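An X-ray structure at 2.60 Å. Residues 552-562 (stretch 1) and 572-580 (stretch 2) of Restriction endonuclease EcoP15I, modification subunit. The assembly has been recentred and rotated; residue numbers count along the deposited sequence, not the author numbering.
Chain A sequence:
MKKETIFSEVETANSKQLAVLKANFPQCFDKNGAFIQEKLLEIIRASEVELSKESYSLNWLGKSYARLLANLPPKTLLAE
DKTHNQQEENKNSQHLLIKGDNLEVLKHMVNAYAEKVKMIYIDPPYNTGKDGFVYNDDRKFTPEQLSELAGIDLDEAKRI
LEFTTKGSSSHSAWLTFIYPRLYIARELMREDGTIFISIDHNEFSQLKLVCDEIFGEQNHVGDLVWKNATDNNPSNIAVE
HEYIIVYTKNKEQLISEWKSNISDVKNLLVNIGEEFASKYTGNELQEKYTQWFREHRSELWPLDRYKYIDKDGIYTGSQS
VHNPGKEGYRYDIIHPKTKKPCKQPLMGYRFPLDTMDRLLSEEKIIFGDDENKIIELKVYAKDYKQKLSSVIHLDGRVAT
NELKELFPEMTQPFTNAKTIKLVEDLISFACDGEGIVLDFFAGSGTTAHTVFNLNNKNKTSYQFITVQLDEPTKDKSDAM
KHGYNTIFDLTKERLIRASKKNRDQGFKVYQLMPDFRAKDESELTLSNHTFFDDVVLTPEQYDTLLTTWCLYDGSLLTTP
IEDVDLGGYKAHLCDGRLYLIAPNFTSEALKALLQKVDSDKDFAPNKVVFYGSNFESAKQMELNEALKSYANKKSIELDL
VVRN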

# COMPACT_ATOMS: atom_id res chain seq x y z
N TYR A 552 -23.43 14.88 -1.59
CA TYR A 552 -22.65 15.81 -0.78
C TYR A 552 -22.91 15.56 0.72
O TYR A 552 -21.98 15.56 1.50
N ASP A 553 -24.18 15.33 1.09
CA ASP A 553 -24.63 15.07 2.46
C ASP A 553 -24.20 13.71 3.01
O ASP A 553 -24.46 13.43 4.17
N GLY A 554 -23.57 12.88 2.17
CA GLY A 554 -23.03 11.58 2.56
C GLY A 554 -23.82 10.34 2.24
O GLY A 554 -23.46 9.25 2.69
N SER A 555 -24.92 10.48 1.48
CA SER A 555 -25.76 9.33 1.12
C SER A 555 -25.26 8.66 -0.17
O SER A 555 -25.01 9.36 -1.15
N LEU A 556 -25.15 7.32 -0.17
CA LEU A 556 -24.71 6.52 -1.33
C LEU A 556 -25.71 6.67 -2.47
O LEU A 556 -26.91 6.72 -2.21
N LEU A 557 -25.22 6.67 -3.74
CA LEU A 557 -26.11 6.78 -4.92
C LEU A 557 -27.15 5.66 -5.04
O LEU A 557 -28.08 5.78 -5.84
N THR A 558 -27.04 4.63 -4.22
CA THR A 558 -27.97 3.49 -4.19
C THR A 558 -29.11 3.69 -3.19
O THR A 558 -30.16 3.06 -3.34
N THR A 559 -28.91 4.56 -2.17
CA THR A 559 -29.89 4.93 -1.14
C THR A 559 -31.10 5.59 -1.87
O THR A 559 -30.90 6.41 -2.77
N PRO A 560 -32.36 5.21 -1.55
CA PRO A 560 -33.48 5.81 -2.27
C PRO A 560 -33.91 7.17 -1.71
O PRO A 560 -33.76 7.46 -0.52
N ILE A 561 -34.42 8.02 -2.61
CA ILE A 561 -34.95 9.34 -2.28
C ILE A 561 -36.49 9.21 -2.39
O ILE A 561 -37.03 9.10 -3.50
N GLU A 562 -37.18 9.16 -1.24
CA GLU A 562 -38.64 9.05 -1.23
C GLU A 562 -39.35 10.39 -1.25
O GLU A 562 -38.91 11.34 -0.61
N HIS A 572 -38.62 15.64 0.09
CA HIS A 572 -37.87 14.41 -0.19
C HIS A 572 -37.11 13.98 1.04
O HIS A 572 -36.51 14.81 1.71
N LEU A 573 -37.15 12.68 1.35
CA LEU A 573 -36.45 12.08 2.49
C LEU A 573 -35.38 11.13 1.96
O LEU A 573 -35.66 10.34 1.04
N CYS A 574 -34.15 11.24 2.51
CA CYS A 574 -33.00 10.41 2.14
C CYS A 574 -31.99 10.29 3.25
O CYS A 574 -31.28 11.26 3.52
N ASP A 575 -31.88 9.09 3.84
CA ASP A 575 -30.94 8.76 4.92
C ASP A 575 -31.04 9.76 6.09
O ASP A 575 -30.08 10.48 6.38
N GLY A 576 -32.23 9.81 6.71
CA GLY A 576 -32.52 10.67 7.85
C GLY A 576 -32.63 12.16 7.59
O GLY A 576 -33.06 12.89 8.48
N ARG A 577 -32.22 12.64 6.40
CA ARG A 577 -32.31 14.07 6.09
C ARG A 577 -33.49 14.41 5.17
O ARG A 577 -33.76 13.68 4.21
N LEU A 578 -34.22 15.51 5.50
CA LEU A 578 -35.40 15.97 4.74
C LEU A 578 -35.11 17.23 3.93
O LEU A 578 -34.66 18.23 4.48
N TYR A 579 -35.39 17.19 2.62
CA TYR A 579 -35.13 18.30 1.70
C TYR A 579 -36.36 19.12 1.32
O TYR A 579 -37.36 18.57 0.86
N LEU A 580 -36.26 20.43 1.50
CA LEU A 580 -37.33 21.35 1.11
C LEU A 580 -36.75 22.33 0.10
O LEU A 580 -36.17 23.35 0.49

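Stretch 2 is a hairpin whose two strands are joined by a type I' turn from Cys574 to Arg577, and stretch 1 leaves the end of a helix and runs beside it as irregular chain until Glu562 pairs with Leu573. Three residues, Cys574, Glu562 and Asp553, cover the most surface, and each organises one part of the contact.

Cys574 occupies the middle. Its CA-to-CB bond points toward stretch 1, and chi1 near 180° (t) carries SG to 3.7 Å from Ser555 CB, 3.8 Å from Thr559 CG2 and 4.1 Å from Ile561 CG1. A small, polarisable thiol suits this buried site, where three side chains converge on one sulfur. Thr559 (m) turns its methyl to the sulfur, while its OG1 makes a weak hydrogen bond to Leu556 O within its own type I turn. Ile561 (m, t) also reaches His572: Ile561 CG2 lies 3.7 Å from His572 CB.

Glu562 is held by its backbone: Glu562 N donates to Leu573 O and Leu573 N to Glu562 O, both at 3.0 Å. This antiparallel pair puts the two side chains on the same face of the sheet, where Glu562 CG lies 3.8 Å from Leu573 CB. The p rotamer of Glu562 lays its aliphatic part against Leu573 (t, p), an arrangement that lets a charged residue contribute apolar cover at an exposed edge.

Asp553, just before the Schellman glycine Gly554, is buried and points toward the hairpin. With chi1 at m, its OD2 accepts a 2.6 Å hydrogen bond from Tyr579 OH, so the long side chain of Tyr579 (m) spans the gap and gives the carboxylate a donor. Arg577 lies alongside, its NE 3.7 Å from Asp553 CB and its NH2 3.1 Å from Ser555 OG. The same NH2 forms a salt bridge with Asp575 OD2 at 3.2 Å, a weak hydrogen bond within the hairpin turn.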

# COMPACT_ATOMS: atom_id res chain seq x y z
CB TYR A 552 -22.97 17.27 -1.17
CG TYR A 552 -22.28 18.28 -0.27
CD1 TYR A 552 -20.96 18.67 -0.52
CD2 TYR A 552 -22.91 18.77 0.87
CE1 TYR A 552 -20.30 19.54 0.35
CE2 TYR A 552 -22.24 19.62 1.75
CZ TYR A 552 -20.95 20.02 1.47
OH TYR A 552 -20.30 20.90 2.31
CB ASP A 553 -26.16 15.31 2.62
CG ASP A 553 -26.56 16.77 2.75
OD1 ASP A 553 -25.90 17.51 3.52
OD2 ASP A 553 -27.57 17.17 2.14
CB SER A 555 -27.24 9.73 1.00
OG SER A 555 -27.60 10.83 1.82
CB LEU A 556 -24.61 5.01 -0.99
CG LEU A 556 -23.91 4.58 0.29
CD1 LEU A 556 -24.40 3.20 0.73
CD2 LEU A 556 -22.40 4.58 0.14
CB LEU A 557 -25.33 6.97 -6.24
CG LEU A 557 -24.42 8.20 -6.31
CD1 LEU A 557 -23.56 8.19 -7.57
CD2 LEU A 557 -25.23 9.49 -6.26
CB THR A 558 -27.22 2.15 -4.03
OG1 THR A 558 -26.43 2.17 -2.82
CG2 THR A 558 -26.36 1.81 -5.24
CB THR A 559 -29.25 5.87 -0.09
OG1 THR A 559 -28.05 5.29 0.42
CG2 THR A 559 -30.18 6.21 1.06
CB PRO A 560 -34.58 4.74 -2.17
CG PRO A 560 -34.05 3.66 -1.23
CD PRO A 560 -32.84 4.23 -0.56
CB ILE A 561 -34.38 10.46 -3.20
CG1 ILE A 561 -32.82 10.45 -3.22
CG2 ILE A 561 -34.94 11.82 -2.80
CD1 ILE A 561 -32.16 11.19 -4.37
CB GLU A 562 -39.15 8.14 -0.10
CG GLU A 562 -38.56 8.38 1.27
CD GLU A 562 -39.05 7.38 2.30
OE1 GLU A 562 -38.41 6.31 2.44
OE2 GLU A 562 -40.09 7.64 2.94
CB HIS A 572 -36.91 14.60 -1.38
CG HIS A 572 -37.48 15.42 -2.49
ND1 HIS A 572 -38.23 14.85 -3.50
CD2 HIS A 572 -37.43 16.76 -2.69
CE1 HIS A 572 -38.60 15.85 -4.29
NE2 HIS A 572 -38.14 17.01 -3.84
CB LEU A 573 -37.45 11.33 3.40
CG LEU A 573 -36.93 10.83 4.78
CD1 LEU A 573 -36.59 11.99 5.72
CD2 LEU A 573 -37.93 9.89 5.44
CB CYS A 574 -32.33 10.89 0.85
SG CYS A 574 -30.88 9.92 0.37
CB ASP A 575 -29.49 8.61 4.37
CG ASP A 575 -28.50 7.85 5.24
OD1 ASP A 575 -28.94 7.06 6.11
OD2 ASP A 575 -27.27 7.99 5.00
CB ARG A 577 -30.97 14.71 5.66
CG ARG A 577 -29.97 13.81 4.94
CD ARG A 577 -28.63 13.71 5.65
NE ARG A 577 -27.70 12.85 4.91
CZ ARG A 577 -27.18 11.70 5.36
NH1 ARG A 577 -27.49 11.26 6.58
NH2 ARG A 577 -26.35 11.00 4.61
CB LEU A 578 -36.61 16.16 5.66
CG LEU A 578 -37.90 16.70 5.02
CD1 LEU A 578 -38.73 15.58 4.38
CD2 LEU A 578 -38.73 17.43 6.05
CB TYR A 579 -34.38 17.80 0.45
CG TYR A 579 -33.07 17.14 0.78
CD1 TYR A 579 -33.02 15.82 1.23
CD2 TYR A 579 -31.87 17.85 0.71
CE1 TYR A 579 -31.81 15.21 1.58
CE2 TYR A 579 -30.66 17.26 1.06
CZ TYR A 579 -30.64 15.94 1.50
OH TYR A 579 -29.45 15.36 1.85
CB LEU A 580 -38.01 22.06 2.30
CG LEU A 580 -38.31 21.27 3.56
CD1 LEU A 580 -38.75 22.19 4.67
CD2 LEU A 580 -39.34 20.20 3.33